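PDB 1XEB: hypothetical protein PA0115, which probably acts as an N-acetyltransferase of the GNAT superfamily, transferring an acetyl group from acetyl-CoA to an amine substrate. Local coordinates for residues A[23-28]-A[39-44]; A[62-67]-A[79-84]. All blocks are in the same frame, centred on the assembly; numbering follows the deposited sequence.

Contact 1: A[23-28]-A[39-44]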
loop_
_atom_site.group_PDB
_atom_site.type_symbol
_atom_site.label_atom_id
_atom_site.label_comp_id
_atom_site.label_asym_id
_atom_site.label_seq_id
_atom_site.Cartn_x
_atom_site.Cartn_y
_atom_site.Cartn_z
ATOM N N GLN A 23 -2.041 2.814 13.156
ATOM C CA GLN A 23 -1.087 3.607 13.901
ATOM C C GLN A 23 0.188 3.867 13.098
ATOM O O GLN A 23 0.787 4.944 13.202
ATOM C CB GLN A 23 -0.749 2.899 15.193
ATOM C CG GLN A 23 -0.040 3.790 16.161
ATOM C CD GLN A 23 1.246 3.184 16.599
ATOM O OE1 GLN A 23 2.327 3.713 16.310
ATOM N NE2 GLN A 23 1.152 2.047 17.293
ATOM N N LEU A 24 0.606 2.885 12.300
ATOM C CA LEU A 24 1.814 3.049 11.491
ATOM C C LEU A 24 1.528 4.043 10.365
ATOM O O LEU A 24 2.330 4.940 10.066
ATOM C CB LEU A 24 2.245 1.705 10.899
ATOM C CG LEU A 24 3.443 1.757 9.940
ATOM C CD1 LEU A 24 4.641 2.401 10.621
ATOM C CD2 LEU A 24 3.780 0.348 9.477
ATOM N N ARG A 25 0.355 3.890 9.762
ATOM C CA ARG A 25 -0.061 4.752 8.662
ATOM C C ARG A 25 -0.172 6.210 9.087
ATOM O O ARG A 25 0.229 7.125 8.347
ATOM C CB ARG A 25 -1.388 4.240 8.091
ATOM C CG ARG A 25 -1.205 3.112 7.091
ATOM C CD ARG A 25 -2.497 2.365 6.813
ATOM N NE ARG A 25 -3.651 3.248 6.621
ATOM C CZ ARG A 25 -4.859 2.796 6.334
ATOM N NH1 ARG A 25 -5.882 3.640 6.179
ATOM N NH2 ARG A 25 -5.037 1.489 6.189
ATOM N N THR A 26 -0.693 6.423 10.289
ATOM C CA THR A 26 -0.861 7.767 10.809
ATOM C C THR A 26 0.496 8.370 11.124
ATOM O O THR A 26 0.765 9.550 10.835
ATOM C CB THR A 26 -1.700 7.766 12.099
ATOM O OG1 THR A 26 -3.010 7.266 11.824
ATOM C CG2 THR A 26 -1.808 9.163 12.650
ATOM N N GLU A 27 1.354 7.552 11.721
ATOM C CA GLU A 27 2.680 8.012 12.092
ATOM C C GLU A 27 3.448 8.536 10.890
ATOM O O GLU A 27 4.107 9.563 10.976
ATOM C CB GLU A 27 3.447 6.877 12.755
ATOM C CG GLU A 27 4.900 7.197 13.080
ATOM C CD GLU A 27 5.577 6.030 13.770
ATOM O OE1 GLU A 27 5.362 5.864 14.994
ATOM O OE2 GLU A 27 6.299 5.268 13.079
ATOM N N VAL A 28 3.354 7.832 9.763
ATOM C CA VAL A 28 4.061 8.252 8.563
ATOM C C VAL A 28 3.325 9.251 7.672
ATOM O O VAL A 28 3.859 10.312 7.392
ATOM C CB VAL A 28 4.485 7.034 7.734
ATOM C CG1 VAL A 28 5.179 7.471 6.450
ATOM C CG2 VAL A 28 5.432 6.175 8.573
ATOM N N GLU A 39 -6.830 9.749 7.371
ATOM C CA GLU A 39 -6.176 8.463 7.214
ATOM C C GLU A 39 -7.158 7.295 7.253
ATOM O O GLU A 39 -7.009 6.336 6.499
ATOM C CB GLU A 39 -5.130 8.301 8.320
ATOM C CG GLU A 39 -4.281 7.039 8.250
ATOM C CD GLU A 39 -3.488 6.945 6.964
ATOM O OE1 GLU A 39 -2.732 7.894 6.679
ATOM O OE2 GLU A 39 -3.620 5.927 6.247
ATOM N N VAL A 40 -8.144 7.360 8.142
ATOM C CA VAL A 40 -9.136 6.290 8.281
ATOM C C VAL A 40 -10.203 6.597 7.245
ATOM O O VAL A 40 -11.278 7.100 7.568
ATOM C CB VAL A 40 -9.747 6.320 9.688
ATOM C CG1 VAL A 40 -10.592 5.082 9.925
ATOM C CG2 VAL A 40 -8.638 6.455 10.711
ATOM N N ASP A 41 -9.891 6.267 5.996
ATOM C CA ASP A 41 -10.748 6.585 4.865
ATOM C C ASP A 41 -11.916 5.688 4.489
ATOM O O ASP A 41 -12.487 5.863 3.418
ATOM C CB ASP A 41 -9.870 6.820 3.619
ATOM C CG ASP A 41 -9.234 5.536 3.076
ATOM O OD1 ASP A 41 -8.654 5.588 1.970
ATOM O OD2 ASP A 41 -9.306 4.479 3.731
ATOM N N GLY A 42 -12.278 4.730 5.333
ATOM C CA GLY A 42 -13.406 3.869 5.002
ATOM C C GLY A 42 -13.205 2.746 3.986
ATOM O O GLY A 42 -14.136 1.976 3.729
ATOM N N LEU A 43 -12.019 2.618 3.398
ATOM C CA LEU A 43 -11.812 1.545 2.418
ATOM C C LEU A 43 -11.116 0.342 3.038
ATOM O O LEU A 43 -10.818 -0.650 2.347
ATOM C CB LEU A 43 -10.986 2.056 1.241
ATOM C CG LEU A 43 -11.580 3.268 0.535
ATOM C CD1 LEU A 43 -10.579 3.805 -0.469
ATOM C CD2 LEU A 43 -12.897 2.879 -0.146
ATOM N N ASP A 44 -10.887 0.419 4.345
ATOM C CA ASP A 44 -10.193 -0.635 5.067
ATOM C C ASP A 44 -10.989 -1.873 5.413
ATOM O O ASP A 44 -10.444 -2.970 5.379
ATOM C CB ASP A 44 -9.574 -0.077 6.344
ATOM C CG ASP A 44 -8.407 0.846 6.069
ATOM O OD1 ASP A 44 -8.502 2.055 6.370
ATOM O OD2 ASP A 44 -7.381 0.362 5.551
#
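Arg25, projecting from helix 15-32, inserts its guanidinium between the carboxylates of Glu39 and Asp44, so that one buried cation pins the loop 39-44 to the helix. Asp44 meets it tip to tip in an end-on pair: NH2 of Arg25 lies 2.7 Å from OD2 of Asp44, on a nearly straight N-H...O line of 173°, while NH1 of Arg25 is 3.1 Å from OD1. Glu39 engages it side-on, with NE of Arg25 2.7 Å from Glu39 OE2 and NH1 2.9 Å from the carbonyl O of Glu39. The carboxylate of Glu39 stands steeply to the guanidinium, 69° between the planes, and NE meets OE2 on its anti side, well out of the carboxylate plane. The bend of Arg25 at chi3 (44°) places NE beside this oxygen. Two carboxylates and a backbone carbonyl surround the guanidinium, their oxygens lying in or near its plane, which fixes its rotation. Glu39 OE1 is held by Tyr37 OH, and OE2 also by Arg80.

Packing is looser toward the partly exposed side. There OG1 of Thr26 merely touches CG of Glu39 at 3.8 Å and bonds instead to Leu22 O of its own helix, and Asp41, turned to Arg65, stays 4.3 Å from Arg25 NH1 by its OD2. The network lies between helix 15-32, the loop leading to strand 50-56, and strands 59-67 and 76-83.

Contact 2: A[62-67]-A[79-84]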
loop_
_atom_site.group_PDB
_atom_site.type_symbol
_atom_site.label_atom_id
_atom_site.label_comp_id
_atom_site.label_asym_id
_atom_site.label_seq_id
_atom_site.Cartn_x
_atom_site.Cartn_y
_atom_site.Cartn_z
ATOM N N ALA A 62 6.377 -2.744 8.302
ATOM C CA ALA A 62 6.016 -2.415 6.935
ATOM C C ALA A 62 4.593 -2.842 6.683
ATOM O O ALA A 62 4.131 -3.861 7.224
ATOM C CB ALA A 62 6.951 -3.109 5.945
ATOM N N TYR A 63 3.916 -2.067 5.838
ATOM C CA TYR A 63 2.532 -2.321 5.499
ATOM C C TYR A 63 2.147 -1.773 4.135
ATOM O O TYR A 63 2.764 -0.844 3.621
ATOM C CB TYR A 63 1.640 -1.662 6.552
ATOM C CG TYR A 63 0.173 -1.615 6.197
ATOM C CD1 TYR A 63 -0.687 -2.647 6.566
ATOM C CD2 TYR A 63 -0.348 -0.553 5.470
ATOM C CE1 TYR A 63 -2.034 -2.617 6.218
ATOM C CE2 TYR A 63 -1.688 -0.518 5.110
ATOM C CZ TYR A 63 -2.531 -1.550 5.488
ATOM O OH TYR A 63 -3.872 -1.503 5.159
ATOM N N LEU A 64 1.139 -2.393 3.542
ATOM C CA LEU A 64 0.564 -1.920 2.298
ATOM C C LEU A 64 -0.841 -2.527 2.197
ATOM O O LEU A 64 -1.116 -3.627 2.700
ATOM C CB LEU A 64 1.433 -2.250 1.070
ATOM C CG LEU A 64 1.446 -3.591 0.344
ATOM C CD1 LEU A 64 0.074 -3.914 -0.259
ATOM C CD2 LEU A 64 2.501 -3.508 -0.751
ATOM N N ARG A 65 -1.730 -1.773 1.569
ATOM C CA ARG A 65 -3.111 -2.181 1.412
ATOM C C ARG A 65 -3.473 -2.510 -0.038
ATOM O O ARG A 65 -3.028 -1.843 -0.981
ATOM C CB ARG A 65 -4.022 -1.064 1.927
ATOM C CG ARG A 65 -5.500 -1.350 1.782
ATOM C CD ARG A 65 -6.330 -0.213 2.346
ATOM N NE ARG A 65 -6.199 1.019 1.569
ATOM C CZ ARG A 65 -6.854 2.142 1.852
ATOM N NH1 ARG A 65 -7.681 2.181 2.898
ATOM N NH2 ARG A 65 -6.688 3.223 1.093
ATOM N N LEU A 66 -4.290 -3.546 -0.189
ATOM C CA LEU A 66 -4.771 -3.983 -1.483
ATOM C C LEU A 66 -6.304 -3.839 -1.559
ATOM O O LEU A 66 -7.034 -4.462 -0.788
ATOM C CB LEU A 66 -4.355 -5.445 -1.716
ATOM C CG LEU A 66 -2.837 -5.622 -1.815
ATOM C CD1 LEU A 66 -2.395 -6.943 -1.217
ATOM C CD2 LEU A 66 -2.428 -5.529 -3.248
ATOM N N LEU A 67 -6.790 -3.009 -2.480
ATOM C CA LEU A 67 -8.234 -2.838 -2.662
ATOM C C LEU A 67 -8.689 -3.772 -3.798
ATOM O O LEU A 67 -8.035 -3.828 -4.847
ATOM C CB LEU A 67 -8.551 -1.381 -3.008
ATOM C CG LEU A 67 -8.405 -0.309 -1.918
ATOM C CD1 LEU A 67 -7.111 -0.493 -1.185
ATOM C CD2 LEU A 67 -8.462 1.084 -2.538
ATOM N N GLY A 79 -2.067 0.686 -2.255
ATOM C CA GLY A 79 -1.911 1.991 -1.649
ATOM C C GLY A 79 -1.431 1.900 -0.214
ATOM O O GLY A 79 -1.173 0.803 0.290
ATOM N N ARG A 80 -1.328 3.054 0.443
ATOM C CA ARG A 80 -0.867 3.145 1.822
ATOM C C ARG A 80 0.440 2.366 2.031
ATOM O O ARG A 80 0.626 1.688 3.048
ATOM C CB ARG A 80 -1.958 2.633 2.757
ATOM C CG ARG A 80 -3.200 3.509 2.791
ATOM C CD ARG A 80 -2.869 4.852 3.396
ATOM N NE ARG A 80 -4.042 5.613 3.838
ATOM C CZ ARG A 80 -4.854 6.293 3.043
ATOM N NH1 ARG A 80 -5.887 6.952 3.560
ATOM N NH2 ARG A 80 -4.640 6.317 1.737
ATOM N N VAL A 81 1.334 2.460 1.046
ATOM C CA VAL A 81 2.623 1.778 1.099
ATOM C C VAL A 81 3.479 2.521 2.115
ATOM O O VAL A 81 3.759 3.713 1.955
ATOM C CB VAL A 81 3.315 1.768 -0.289
ATOM C CG1 VAL A 81 4.730 1.212 -0.162
ATOM C CG2 VAL A 81 2.510 0.910 -1.264
ATOM N N VAL A 82 3.883 1.814 3.167
ATOM C CA VAL A 82 4.645 2.444 4.237
ATOM C C VAL A 82 5.617 1.494 4.929
ATOM O O VAL A 82 5.416 0.282 4.982
ATOM C CB VAL A 82 3.666 3.039 5.306
ATOM C CG1 VAL A 82 2.918 1.918 6.021
ATOM C CG2 VAL A 82 4.411 3.878 6.314
ATOM N N SER A 83 6.679 2.063 5.469
ATOM C CA SER A 83 7.662 1.276 6.179
ATOM C C SER A 83 8.095 2.160 7.330
ATOM O O SER A 83 8.249 3.364 7.155
ATOM C CB SER A 83 8.849 0.954 5.264
ATOM O OG SER A 83 9.651 2.105 5.055
ATOM N N SER A 84 8.272 1.573 8.509
ATOM C CA SER A 84 8.690 2.343 9.683
ATOM C C SER A 84 10.031 3.046 9.454
ATOM O O SER A 84 10.979 2.462 8.917
ATOM C CB SER A 84 8.793 1.435 10.907
ATOM O OG SER A 84 9.127 2.199 12.054
#
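Tyr63 and Val82 form an antiparallel hydrogen-bonded pair, the N of Tyr63 lying 2.9 Å from the O of Val82 and the N of Val82 returning the bond to Tyr63 O. The CB of Tyr63 rests on CG1 of Val82 at 3.8 Å. CG is anti to the backbone N (chi1 169°), and the ring leans off the sheet beside the Arg80 side chain, the two pointing the same way. Next, CD2 passes 3.4 Å from the carbonyl O of Arg80, which lies at the ring edge near the ring plane, and CE2 reaches 3.9 Å from Arg80 CB, again at the edge. The terminal OH finds its main partner beyond the strands, in a hydrogen bond with His51 ND1, and a weak one with Arg25 NH2.

Past this pair the register slips by one residue. Arg65 N bonds to Gly79 O at 2.9 Å, and Arg80 and Val81 together face Leu64, whose CB touches Val81 CG2 at 4.1 Å. This is a beta bulge, with Arg80 in the left-handed backbone region. Its place, on the strand leading to the helix 92-108 that follows the presumed cofactor-binding loop, is consistent with the bulge that GNAT proteins carry in their fourth strand beside the acetyl-CoA site.

At the bulge two arginines lie together. Arg65 and Arg80 run side by side, and CG of Arg80 sits over one face of the Arg65 guanidinium, toward its rim, 3.7 Å above the plane. Their NH2 atoms are 3.8 Å apart, a repulsion probably offset by Asp41, which pairs with Arg65, and by Glu39, which pairs with Arg80. Tyr63 and Val82 meet helix 15-32, while on the opposite face Ala62 and Leu64 pack against helix 92-108.

Overall arrangement
From the N terminus the chain runs through strand 4-9 into helix 15-32, and contact 1 folds the loop after that helix back onto it, closing ten intervening residues. Strand 50-56 follows, and then contact 2 pairs the two strands of a beta hairpin, 59-67 and 76-83, closing eleven intervening residues. The two closures come in series, one complete before the other opens, so they neither nest nor cross. In space, however, their centres are about 10 Å apart and they touch: acids of the loop 39-44 meet arginines of the two strands, while Val28 packs on Val82. The helix and its loop are thereby tied to one face of the central sheet.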